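Local coordinates for surface layer protein (Geobacillus stearothermophilus, PDB 4UJ7) that binds calcium and, as an S-layer protein, probably self-assembles into the lattice coating the bacterial cell; this fragment holds two of its Ig-like domains, at residues K193-L199 / T210-I216. Residues are numbered along the deposited sequence; the frame is centred on the assembly and turned at random.
With CA (calcium ion), chain D.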
ATOM      1  N   LYS A 193     -21.477  -9.206  11.999  1.00 20.17           N
ATOM      2  CA  LYS A 193     -20.898 -10.438  11.479  1.00 20.02           C
ATOM      3  C   LYS A 193     -19.531 -10.167  10.880  1.00 19.44           C
ATOM      4  O   LYS A 193     -19.213  -9.039  10.533  1.00 18.62           O
ATOM      5  CB  LYS A 193     -21.774 -11.034  10.366  1.00 21.42           C
ATOM      6  CG  LYS A 193     -23.196 -11.427  10.753  1.00 24.18           C
ATOM      7  CD  LYS A 193     -23.851 -12.097   9.548  1.00 25.94           C
ATOM      8  CE  LYS A 193     -25.366 -12.006   9.566  1.00 30.67           C
ATOM      9  NZ  LYS A 193     -25.958 -13.111  10.369  1.00 33.90           N
ATOM     10  N   VAL A 194     -18.752 -11.224  10.713  1.00 19.24           N
ATOM     11  CA  VAL A 194     -17.516 -11.149   9.948  1.00 18.39           C
ATOM     12  C   VAL A 194     -17.829 -11.428   8.476  1.00 18.18           C
ATOM     13  O   VAL A 194     -18.853 -12.056   8.150  1.00 19.07           O
ATOM     14  CB  VAL A 194     -16.457 -12.149  10.463  1.00 18.01           C
ATOM     15  CG1 VAL A 194     -16.140 -11.892  11.933  1.00 18.53           C
ATOM     16  CG2 VAL A 194     -16.935 -13.590  10.274  1.00 19.15           C
ATOM     17  N   GLY A 195     -16.968 -10.956   7.576  1.00 17.28           N
ATOM     18  CA  GLY A 195     -17.067 -11.313   6.164  1.00 18.40           C
ATOM     19  C   GLY A 195     -16.536 -10.218   5.269  1.00 16.31           C
ATOM     20  O   GLY A 195     -15.996  -9.214   5.754  1.00 17.60           O
ATOM     21  N   LYS A 196     -16.731 -10.399   3.966  1.00 16.66           N
ATOM     22  CA  LYS A 196     -16.341  -9.436   2.952  1.00 16.78           C
ATOM     23  C   LYS A 196     -17.400  -8.360   2.754  1.00 16.14           C
ATOM     24  O   LYS A 196     -18.617  -8.633   2.784  1.00 16.68           O
ATOM     25  CB  LYS A 196     -16.128 -10.157   1.604  1.00 18.06           C
ATOM     26  CG  LYS A 196     -15.020 -11.217   1.580  1.00 20.65           C
ATOM     27  CD  LYS A 196     -13.664 -10.578   1.835  1.00 21.57           C
ATOM     28  CE  LYS A 196     -12.507 -11.571   1.814  1.00 22.87           C
ATOM     29  NZ  LYS A 196     -12.049 -11.851   0.429  1.00 25.62           N
ATOM     30  N   GLU A 197     -16.935  -7.133   2.509  1.00 15.20           N
ATOM     31  CA  GLU A 197     -17.805  -6.036   2.107  1.00 16.13           C
ATOM     32  C   GLU A 197     -17.252  -5.388   0.846  1.00 16.00           C
ATOM     33  O   GLU A 197     -16.098  -4.954   0.828  1.00 15.98           O
ATOM     34  CB  GLU A 197     -17.930  -5.013   3.250  1.00 15.69           C
ATOM     35  CG  GLU A 197     -18.900  -3.858   2.983  1.00 16.42           C
ATOM     36  CD  GLU A 197     -20.365  -4.213   3.133  1.00 16.28           C
ATOM     37  OE1 GLU A 197     -20.724  -5.412   3.182  1.00 16.71           O
ATOM     38  OE2 GLU A 197     -21.178  -3.268   3.229  1.00 15.92           O
ATOM     39  N   THR A 198     -18.059  -5.338  -0.209  1.00 16.15           N
ATOM     40  CA  THR A 198     -17.646  -4.778  -1.492  1.00 16.81           C
ATOM     41  C   THR A 198     -17.716  -3.251  -1.483  1.00 16.68           C
ATOM     42  O   THR A 198     -18.780  -2.670  -1.237  1.00 17.30           O
ATOM     43  CB  THR A 198     -18.506  -5.358  -2.643  1.00 17.58           C
ATOM     44  OG1 THR A 198     -18.339  -6.775  -2.656  1.00 20.10           O
ATOM     45  CG2 THR A 198     -18.058  -4.805  -3.995  1.00 18.95           C
ATOM     46  N   LEU A 199     -16.586  -2.598  -1.752  1.00 16.46           N
ATOM     47  CA  LEU A 199     -16.573  -1.152  -1.959  1.00 15.64           C
ATOM     48  C   LEU A 199     -16.481  -0.808  -3.424  1.00 16.32           C
ATOM     49  O   LEU A 199     -15.689  -1.387  -4.150  1.00 16.93           O
ATOM     50  CB  LEU A 199     -15.407  -0.502  -1.209  1.00 14.78           C
ATOM     51  CG  LEU A 199     -15.304  -0.840   0.276  1.00 15.31           C
ATOM     52  CD1 LEU A 199     -14.104  -0.139   0.911  1.00 16.01           C
ATOM     53  CD2 LEU A 199     -16.592  -0.465   1.010  1.00 16.74           C
ATOM     54  N   THR A 210     -14.065  -2.212  -8.125  1.00 19.33           N
ATOM     55  CA  THR A 210     -14.450  -2.558  -6.758  1.00 19.67           C
ATOM     56  C   THR A 210     -13.286  -3.154  -5.990  1.00 19.14           C
ATOM     57  O   THR A 210     -12.333  -3.662  -6.582  1.00 18.99           O
ATOM     58  CB  THR A 210     -15.646  -3.537  -6.698  1.00 20.05           C
ATOM     59  OG1 THR A 210     -15.283  -4.792  -7.298  1.00 22.34           O
ATOM     60  CG2 THR A 210     -16.874  -2.944  -7.382  1.00 21.41           C
ATOM     61  N   VAL A 211     -13.360  -3.083  -4.663  1.00 18.41           N
ATOM     62  CA  VAL A 211     -12.402  -3.759  -3.794  1.00 18.71           C
ATOM     63  C   VAL A 211     -13.162  -4.310  -2.590  1.00 18.63           C
ATOM     64  O   VAL A 211     -14.032  -3.638  -2.032  1.00 17.78           O
ATOM     65  CB  VAL A 211     -11.231  -2.824  -3.370  1.00 18.64           C
ATOM     66  CG1 VAL A 211     -11.728  -1.611  -2.582  1.00 19.32           C
ATOM     67  CG2 VAL A 211     -10.149  -3.591  -2.610  1.00 19.38           C
ATOM     68  N   ASP A 212     -12.851  -5.543  -2.211  1.00 19.38           N
ATOM     69  CA  ASP A 212     -13.482  -6.162  -1.059  1.00 21.06           C
ATOM     70  C   ASP A 212     -12.615  -5.949   0.165  1.00 21.02           C
ATOM     71  O   ASP A 212     -11.443  -6.328   0.175  1.00 25.67           O
ATOM     72  CB  ASP A 212     -13.692  -7.660  -1.297  1.00 22.83           C
ATOM     73  CG  ASP A 212     -14.900  -7.957  -2.170  1.00 24.73           C
ATOM     74  OD1 ASP A 212     -15.565  -7.024  -2.666  1.00 24.59           O
ATOM     75  OD2 ASP A 212     -15.191  -9.156  -2.358  1.00 28.56           O
ATOM     76  N   VAL A 213     -13.165  -5.302   1.187  1.00 17.79           N
ATOM     77  CA  VAL A 213     -12.532  -5.288   2.499  1.00 17.08           C
ATOM     78  C   VAL A 213     -13.100  -6.414   3.354  1.00 16.80           C
ATOM     79  O   VAL A 213     -14.160  -6.951   3.041  1.00 17.58           O
ATOM     80  CB  VAL A 213     -12.652  -3.920   3.207  1.00 16.61           C
ATOM     81  CG1 VAL A 213     -11.952  -2.853   2.370  1.00 18.28           C
ATOM     82  CG2 VAL A 213     -14.118  -3.538   3.473  1.00 16.76           C
ATOM     83  N   GLU A 214     -12.377  -6.808   4.396  1.00 16.09           N
ATOM     84  CA  GLU A 214     -12.812  -7.926   5.232  1.00 17.07           C
ATOM     85  C   GLU A 214     -12.866  -7.524   6.696  1.00 16.92           C
ATOM     86  O   GLU A 214     -11.886  -7.000   7.238  1.00 17.08           O
ATOM     87  CB  GLU A 214     -11.866  -9.127   5.063  1.00 18.79           C
ATOM     88  CG  GLU A 214     -12.376 -10.412   5.717  1.00 21.20           C
ATOM     89  CD  GLU A 214     -11.397 -11.574   5.630  1.00 23.04           C
ATOM     90  OE1 GLU A 214     -10.333 -11.434   4.985  1.00 26.61           O
ATOM     91  OE2 GLU A 214     -11.692 -12.642   6.224  1.00 25.17           O
ATOM     92  N   VAL A 215     -14.005  -7.778   7.332  1.00 16.24           N
ATOM     93  CA  VAL A 215     -14.094  -7.668   8.779  1.00 16.06           C
ATOM     94  C   VAL A 215     -13.817  -9.050   9.364  1.00 16.43           C
ATOM     95  O   VAL A 215     -14.417 -10.045   8.941  1.00 17.55           O
ATOM     96  CB  VAL A 215     -15.458  -7.088   9.237  1.00 16.52           C
ATOM     97  CG1 VAL A 215     -15.639  -7.221  10.740  1.00 16.97           C
ATOM     98  CG2 VAL A 215     -15.529  -5.621   8.850  1.00 16.36           C
ATOM     99  N   ILE A 216     -12.867  -9.091  10.288  1.00 16.66           N
ATOM    100  CA  ILE A 216     -12.513 -10.318  11.023  1.00 17.93           C
ATOM    101  C   ILE A 216     -12.775 -10.075  12.519  1.00 18.60           C
ATOM    102  O   ILE A 216     -13.053  -8.948  12.947  1.00 17.51           O
ATOM    103  CB  ILE A 216     -11.031 -10.746  10.766  1.00 17.72           C
ATOM    104  CG1 ILE A 216     -10.046  -9.709  11.350  1.00 17.71           C
ATOM    105  CG2 ILE A 216     -10.796 -11.005   9.284  1.00 17.96           C
ATOM    106  CD1 ILE A 216      -8.574 -10.135  11.366  1.00 18.58           C
TER
HETATM  107 CA    CA D 802     -22.914  -4.670   4.371  1.00 13.69          CA
HETATM  108  O   HOH W   1     -12.863 -11.211  -2.072  1.00 38.44           O
HETATM  109  O   HOH W   2     -10.623  -9.489  -0.740  1.00 39.46           O
HETATM  110  O   HOH W   3     -23.490  -2.373   4.849  1.00 14.95           O
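These two segments are the paired arms of the last beta hairpin of this fragment (strands 195-203 and 206-216), in the second of its two bacterial Ig-like (BIG2) domains, running antiparallel. Val194 enters from the loop, its CB 3.3 Å from Val215 O. Gly195 then opens the pairing with two hydrogen bonds to Val215, N to O at 3.0 Å and O to N at 2.9 Å; at its backbone angles a CB would jam against the preceding carbonyl, so glycine fits here. Lys196 turns to the solvent-facing side with Glu214 and Asp212. Its NZ reaches Asp212 OD2 through a water, while Glu214 instead makes a salt bridge to Lys122 on the neighbouring edge strand. Glu197 and Val213 form a hydrogen-bonded pair (Glu197 N to Val213 O 2.8 Å, Val213 N to Glu197 O 3.0 Å), their side chains on the other face; the Glu197 carboxylate leads away to grip calcium, OE1 at 2.6 Å and OE2 at 2.5 Å, with Glu162, Asp165, Asn167 and Val169 completing the protein ligands. Thr198 returns to the exposed face, where its OG1 donates to Asp212 OD1 at 2.8 Å. The Leu199 side chain touches Leu138 of strand 135-144 in the opposing sheet, and its CD1 packs 3.8 Å from Val213 CG1.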